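Local coordinates for protein Cag38821 (Sulfolobus islandicus rod-shaped virus 1, PDB 2X48) that is of unknown function but folds as a small helix-turn-helix domain with a beta hairpin, and so probably binds DNA, at residues Met30-Thr33 / Val34-Ala38; Glu45-Val48 / Arg49-Leu52. All coordinates share one frame; numbering follows the deposited sequence. Where two conformers were deposited one is given.

Contact 1: residues Met30-Thr33 / Val34-Ala38; sequences MGYT and VQQIA
Ile37 N donates to Thr33 O at 2.9 Å, the first i to i+4 bond of helix 34-41, and the Thr33 side chain completes the start of that helix. With OG1 placed between its own backbone N and carbonyl carbon (chi1 63°), Thr33 directs the hydroxyl forward onto the first turn, where OG1 accepts from Gln36 N at 3.1 Å. The amide of Gln36 answers: its chain runs extended beyond CG, and OE1 takes the Thr33 N-H at 3.2 Å in a nearly straight bond (170° at the hydrogen), the donor lying above the carbonyl plane. The two reciprocal bonds make a capping box, with threonine short enough for the N-cap and glutamine long enough to reach back to it. Tyr32 lies beside the box, CD2 3.5 Å from Gln36 OE1, its ring 71° from the amide plane. Its CB meets Ile37 CG1 at 4.0 Å, and Ile37 continues inward onto Ala24, Leu27 and Ala28 of helix 17-29. Gly31, whose positive phi suits glycine, ends that helix in a Schellman motif. Because the groups in the box are neutral, the cap should hold without depending on any ionisation.

Contact 2: residues Glu45-Val48 / Arg49-Leu52; sequences ERKV and RRYL
Over one face of the Tyr51 ring, offset toward the rim, sits the carbonyl oxygen of Lys47, with Tyr51 CG 3.2 Å from Lys47 O. The Arg49 guanidinium has Arg46 CA over one face, and that of Arg50 has Lys47 CD at its edge, in plane. Tyr51 N donates to Lys47 O at 2.9 Å, so this one oxygen takes the regular helical bond while also lying over the aromatic ring. The tyrosine suits its buried place: the ring packs on Leu20, Val21 and Ala24 of helix 17-29, and its OH is satisfied by a hydrogen bond to Glu17. Val48 and Leu52, one turn apart, lie side by side and point the same way, CG1 of Val48 meeting CD1 of Leu52 at 4.0 Å. Arg46, Lys47, Arg49 and Arg50 make the rest of the helix largely basic. Arg49 bends at chi3 (-54°), and its NH1 comes 3.6 Å from NH1 of Arg46, a pair of like charges with steeply inclined planes. Lys47 NZ similarly approaches Arg50 NH1 to 3.4 Å, a closeness that Glu17, in a long, weak ion pair with Lys47 NZ, may partly offset. An amphipathic helix with apolar residues turned inward and four basic ones along its length is typical of the recognition helix of a helix-turn-helix domain, consistent with DNA binding.

Contact 1 closes before contact 2 opens along the chain, and their centres lie 10 Å apart. Contact 1 starts helix 34-41 after the loop from helix 17-29, whereas contact 2 lies wholly on helix 45-52, which follows after a short turn. The two meet directly: Ile37 CG2 packs on Val48 CG1 at 3.6 Å, and Ala38 CA lies 3.7 Å from Val48 CG2. Both also rest on helix 17-29, sharing Ala24 and Ala28 as neighbours. Helices 34-41 and 45-52, which carry the contacts, pack on helix 17-29 as in a three-helix, helix-turn-helix core, with the capped helix probably supporting the basic one for contact with DNA.

Contact 1: residues Met30-Thr33 / Val34-Ala38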
ATOM      1  N   MET A  30      -8.016   7.077   0.182  1.00 43.01           N
ATOM      2  CA  MET A  30      -8.014   7.802   1.459  0.50 44.06           C
ATOM      3  C   MET A  30      -7.157   9.065   1.387  1.00 42.83           C
ATOM      4  O   MET A  30      -7.006   9.771   2.375  1.00 44.42           O
ATOM      5  CB  MET A  30      -7.466   6.911   2.583  0.50 44.15           C
ATOM      6  CG  MET A  30      -8.361   5.757   3.006  0.50 46.81           C
ATOM      7  SD  MET A  30      -7.663   4.886   4.428  0.50 48.04           S
ATOM      8  CE  MET A  30      -7.752   6.166   5.677  0.50 51.93           C
ATOM      9  N   GLY A  31      -6.556   9.322   0.230  1.00 40.94           N
ATOM     10  CA  GLY A  31      -5.842  10.572  -0.008  1.00 40.66           C
ATOM     11  C   GLY A  31      -4.393  10.611   0.407  1.00 39.36           C
ATOM     12  O   GLY A  31      -3.841  11.692   0.620  1.00 40.81           O
ATOM     13  N   TYR A  32      -3.769   9.444   0.521  1.00 37.50           N
ATOM     14  CA  TYR A  32      -2.352   9.375   0.848  1.00 36.78           C
ATOM     15  C   TYR A  32      -1.556   9.608  -0.438  1.00 36.32           C
ATOM     16  O   TYR A  32      -1.994   9.228  -1.509  1.00 36.30           O
ATOM     17  CB  TYR A  32      -2.008   8.027   1.506  1.00 36.45           C
ATOM     18  CG  TYR A  32      -2.482   7.945   2.938  1.00 37.83           C
ATOM     19  CD1 TYR A  32      -3.732   7.429   3.246  1.00 40.10           C
ATOM     20  CD2 TYR A  32      -1.707   8.426   3.977  1.00 40.49           C
ATOM     21  CE1 TYR A  32      -4.194   7.376   4.561  1.00 42.86           C
ATOM     22  CE2 TYR A  32      -2.159   8.376   5.301  1.00 43.73           C
ATOM     23  CZ  TYR A  32      -3.400   7.846   5.583  1.00 44.78           C
ATOM     24  OH  TYR A  32      -3.866   7.782   6.882  1.00 49.71           O
ATOM     25  N   THR A  33      -0.405  10.261  -0.333  1.00 36.91           N
ATOM     26  CA  THR A  33       0.440  10.508  -1.488  1.00 37.63           C
ATOM     27  C   THR A  33       1.192   9.240  -1.862  1.00 37.57           C
ATOM     28  O   THR A  33       1.228   8.292  -1.088  1.00 36.65           O
ATOM     29  CB  THR A  33       1.452  11.600  -1.185  1.00 40.03           C
ATOM     30  OG1 THR A  33       2.315  11.167  -0.122  1.00 40.93           O
ATOM     31  CG2 THR A  33       0.737  12.897  -0.786  1.00 40.73           C
ATOM     32  N   VAL A  34       1.794   9.231  -3.045  1.00 39.57           N
ATOM     33  CA  VAL A  34       2.611   8.109  -3.513  1.00 40.59           C
ATOM     34  C   VAL A  34       3.824   7.901  -2.596  1.00 42.06           C
ATOM     35  O   VAL A  34       4.205   6.767  -2.288  1.00 41.78           O
ATOM     36  CB  VAL A  34       3.090   8.354  -4.955  1.00 44.21           C
ATOM     37  CG1 VAL A  34       4.084   7.292  -5.391  1.00 47.05           C
ATOM     38  CG2 VAL A  34       1.898   8.381  -5.904  1.00 44.08           C
ATOM     39  N   GLN A  35       4.432   9.003  -2.170  1.00 44.37           N
ATOM     40  CA  GLN A  35       5.545   8.955  -1.216  1.00 46.98           C
ATOM     41  C   GLN A  35       5.096   8.220   0.051  1.00 44.10           C
ATOM     42  O   GLN A  35       5.791   7.326   0.541  1.00 45.62           O
ATOM     43  CB  GLN A  35       6.062  10.379  -0.926  1.00 50.42           C
ATOM     44  CG  GLN A  35       6.943  10.563   0.328  1.00 55.82           C
ATOM     45  CD  GLN A  35       8.320   9.902   0.225  1.00 64.34           C
ATOM     46  OE1 GLN A  35       9.354  10.584   0.312  1.00 70.85           O
ATOM     47  NE2 GLN A  35       8.343   8.563   0.063  1.00 65.05           N
ATOM     48  N   GLN A  36       3.914   8.578   0.543  1.00 53.58           N
ATOM     49  CA  GLN A  36       3.384   8.037   1.786  1.00 52.87           C
ATOM     50  C   GLN A  36       2.941   6.579   1.652  1.00 49.79           C
ATOM     51  O   GLN A  36       3.035   5.818   2.608  1.00 50.70           O
ATOM     52  CB  GLN A  36       2.218   8.901   2.292  1.00 52.25           C
ATOM     53  CG  GLN A  36       2.641  10.249   2.901  1.00 57.16           C
ATOM     54  CD  GLN A  36       1.504  11.261   3.013  1.00 57.37           C
ATOM     55  OE1 GLN A  36       0.366  10.985   2.655  1.00 54.07           O
ATOM     56  NE2 GLN A  36       1.818  12.439   3.514  1.00 62.59           N
ATOM     57  N   ILE A  37       2.443   6.189   0.483  1.00 47.27           N
ATOM     58  CA  ILE A  37       2.055   4.790   0.245  1.00 45.86           C
ATOM     59  C   ILE A  37       3.294   3.894   0.185  1.00 48.34           C
ATOM     60  O   ILE A  37       3.288   2.787   0.709  1.00 48.84           O
ATOM     61  CB  ILE A  37       1.191   4.628  -1.041  1.00 44.51           C
ATOM     62  CG1 ILE A  37      -0.172   5.286  -0.834  1.00 43.33           C
ATOM     63  CG2 ILE A  37       0.974   3.159  -1.361  1.00 44.95           C
ATOM     64  CD1 ILE A  37      -0.974   5.456  -2.092  1.00 43.74           C
ATOM     65  N   ALA A  38       4.363   4.405  -0.422  1.00 50.93           N
ATOM     66  CA  ALA A  38       5.608   3.671  -0.564  1.00 54.91           C
ATOM     67  C   ALA A  38       6.255   3.375   0.789  1.00 58.00           C
ATOM     68  O   ALA A  38       6.737   2.266   1.022  1.00 60.40           O
ATOM     69  CB  ALA A  38       6.565   4.447  -1.454  1.00 58.37           C
TER

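Contact 2: residues Glu45-Val48 / Arg49-Leu52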
ATOM      1  N   GLU A  45       8.438   4.184  -4.881  1.00 68.88           N
ATOM      2  CA  GLU A  45       7.403   5.017  -5.473  1.00 64.98           C
ATOM      3  C   GLU A  45       7.028   4.524  -6.876  1.00 66.36           C
ATOM      4  O   GLU A  45       5.881   4.650  -7.289  1.00 63.27           O
ATOM      5  CB  GLU A  45       7.842   6.487  -5.499  1.00 67.04           C
ATOM      6  CG  GLU A  45       8.019   7.088  -4.099  1.00 66.67           C
ATOM      7  CD  GLU A  45       8.208   8.600  -4.098  1.00 69.05           C
ATOM      8  OE1 GLU A  45       7.424   9.310  -4.765  1.00 67.03           O
ATOM      9  OE2 GLU A  45       9.134   9.082  -3.406  1.00 74.38           O
ATOM     10  N   ARG A  46       7.986   3.935  -7.585  1.00 72.29           N
ATOM     11  CA  ARG A  46       7.727   3.355  -8.902  1.00 75.54           C
ATOM     12  C   ARG A  46       6.754   2.182  -8.836  1.00 73.28           C
ATOM     13  O   ARG A  46       5.817   2.114  -9.632  1.00 73.30           O
ATOM     14  CB  ARG A  46       9.036   2.933  -9.565  1.00 83.83           C
ATOM     15  CG  ARG A  46       9.874   4.118  -9.963  1.00 88.20           C
ATOM     16  CD  ARG A  46      11.273   3.724 -10.407  1.00 99.61           C
ATOM     17  NE  ARG A  46      11.293   2.996 -11.675  1.00106.77           N
ATOM     18  CZ  ARG A  46      11.104   3.545 -12.876  1.00111.61           C
ATOM     19  NH1 ARG A  46      10.844   4.846 -13.006  1.00109.62           N
ATOM     20  NH2 ARG A  46      11.167   2.781 -13.962  1.00118.95           N
ATOM     21  N   LYS A  47       6.978   1.265  -7.896  1.00 72.52           N
ATOM     22  CA  LYS A  47       6.057   0.144  -7.672  1.00 70.96           C
ATOM     23  C   LYS A  47       4.642   0.645  -7.361  1.00 65.18           C
ATOM     24  O   LYS A  47       3.661   0.150  -7.918  1.00 66.05           O
ATOM     25  CB  LYS A  47       6.552  -0.739  -6.522  1.00 71.09           C
ATOM     26  CG  LYS A  47       7.626  -1.738  -6.905  1.00 78.45           C
ATOM     27  CD  LYS A  47       7.033  -2.958  -7.596  1.00 82.09           C
ATOM     28  CE  LYS A  47       8.087  -4.015  -7.851  1.00 90.76           C
ATOM     29  NZ  LYS A  47       7.570  -5.137  -8.685  1.00 96.84           N
ATOM     30  N   VAL A  48       4.551   1.632  -6.474  1.00 60.69           N
ATOM     31  CA  VAL A  48       3.264   2.224  -6.107  1.00 56.21           C
ATOM     32  C   VAL A  48       2.568   2.859  -7.315  1.00 57.57           C
ATOM     33  O   VAL A  48       1.366   2.709  -7.470  1.00 57.04           O
ATOM     34  CB  VAL A  48       3.399   3.283  -4.985  1.00 52.82           C
ATOM     35  CG1 VAL A  48       2.037   3.902  -4.673  1.00 49.52           C
ATOM     36  CG2 VAL A  48       4.027   2.675  -3.722  1.00 52.68           C
ATOM     37  N   ARG A  49       3.310   3.555  -8.174  1.00 60.48           N
ATOM     38  CA  ARG A  49       2.722   4.137  -9.381  1.00 63.09           C
ATOM     39  C   ARG A  49       2.145   3.034 -10.273  1.00 67.49           C
ATOM     40  O   ARG A  49       1.026   3.166 -10.759  1.00 68.74           O
ATOM     41  CB  ARG A  49       3.731   5.018 -10.142  1.00 66.67           C
ATOM     42  CG  ARG A  49       4.157   6.280  -9.368  1.00 64.02           C
ATOM     43  CD  ARG A  49       4.683   7.411 -10.246  1.00 68.06           C
ATOM     44  NE  ARG A  49       5.770   7.002 -11.143  1.00 74.36           N
ATOM     45  CZ  ARG A  49       7.060   6.902 -10.805  1.00 77.54           C
ATOM     46  NH1 ARG A  49       7.953   6.519 -11.714  1.00 84.34           N
ATOM     47  NH2 ARG A  49       7.466   7.169  -9.566  1.00 75.41           N
ATOM     48  N   ARG A  50       2.895   1.946 -10.459  1.00 71.04           N
ATOM     49  CA  ARG A  50       2.393   0.760 -11.171  1.00 76.43           C
ATOM     50  C   ARG A  50       1.121   0.227 -10.534  1.00 74.09           C
ATOM     51  O   ARG A  50       0.181  -0.152 -11.228  1.00 78.64           O
ATOM     52  CB  ARG A  50       3.408  -0.383 -11.134  1.00 80.39           C
ATOM     53  CG  ARG A  50       4.652  -0.192 -11.951  1.00 85.97           C
ATOM     54  CD  ARG A  50       5.693  -1.262 -11.569  1.00 90.74           C
ATOM     55  NE  ARG A  50       6.622  -1.598 -12.653  1.00100.41           N
ATOM     56  CZ  ARG A  50       7.651  -2.438 -12.527  1.00106.56           C
ATOM     57  NH1 ARG A  50       7.897  -3.029 -11.354  1.00103.75           N
ATOM     58  NH2 ARG A  50       8.442  -2.688 -13.573  1.00115.50           N
ATOM     59  N   TYR A  51       1.113   0.161  -9.210  1.00 68.36           N
ATOM     60  CA  TYR A  51      -0.027  -0.394  -8.491  1.00 66.86           C
ATOM     61  C   TYR A  51      -1.285   0.423  -8.725  1.00 66.45           C
ATOM     62  O   TYR A  51      -2.353  -0.136  -8.943  1.00 70.16           O
ATOM     63  CB  TYR A  51       0.249  -0.469  -6.988  1.00 61.44           C
ATOM     64  CG  TYR A  51       1.305  -1.468  -6.546  1.00 62.90           C
ATOM     65  CD1 TYR A  51       1.791  -2.457  -7.406  1.00 69.09           C
ATOM     66  CD2 TYR A  51       1.786  -1.445  -5.239  1.00 59.34           C
ATOM     67  CE1 TYR A  51       2.741  -3.369  -6.980  1.00 71.43           C
ATOM     68  CE2 TYR A  51       2.731  -2.352  -4.803  1.00 61.74           C
ATOM     69  CZ  TYR A  51       3.208  -3.312  -5.678  1.00 67.68           C
ATOM     70  OH  TYR A  51       4.146  -4.215  -5.243  1.00 71.08           O
ATOM     71  N   LEU A  52      -1.149   1.744  -8.703  1.00 63.25           N
ATOM     72  CA  LEU A  52      -2.296   2.644  -8.794  1.00 63.12           C
ATOM     73  C   LEU A  52      -2.864   2.762 -10.201  1.00 69.83           C
ATOM     74  O   LEU A  52      -3.957   3.295 -10.372  1.00 71.86           O
ATOM     75  CB  LEU A  52      -1.943   4.036  -8.255  1.00 58.53           C
ATOM     76  CG  LEU A  52      -1.476   4.086  -6.800  1.00 53.33           C
ATOM     77  CD1 LEU A  52      -1.262   5.515  -6.380  1.00 50.93           C
ATOM     78  CD2 LEU A  52      -2.469   3.403  -5.885  1.00 52.48           C
TER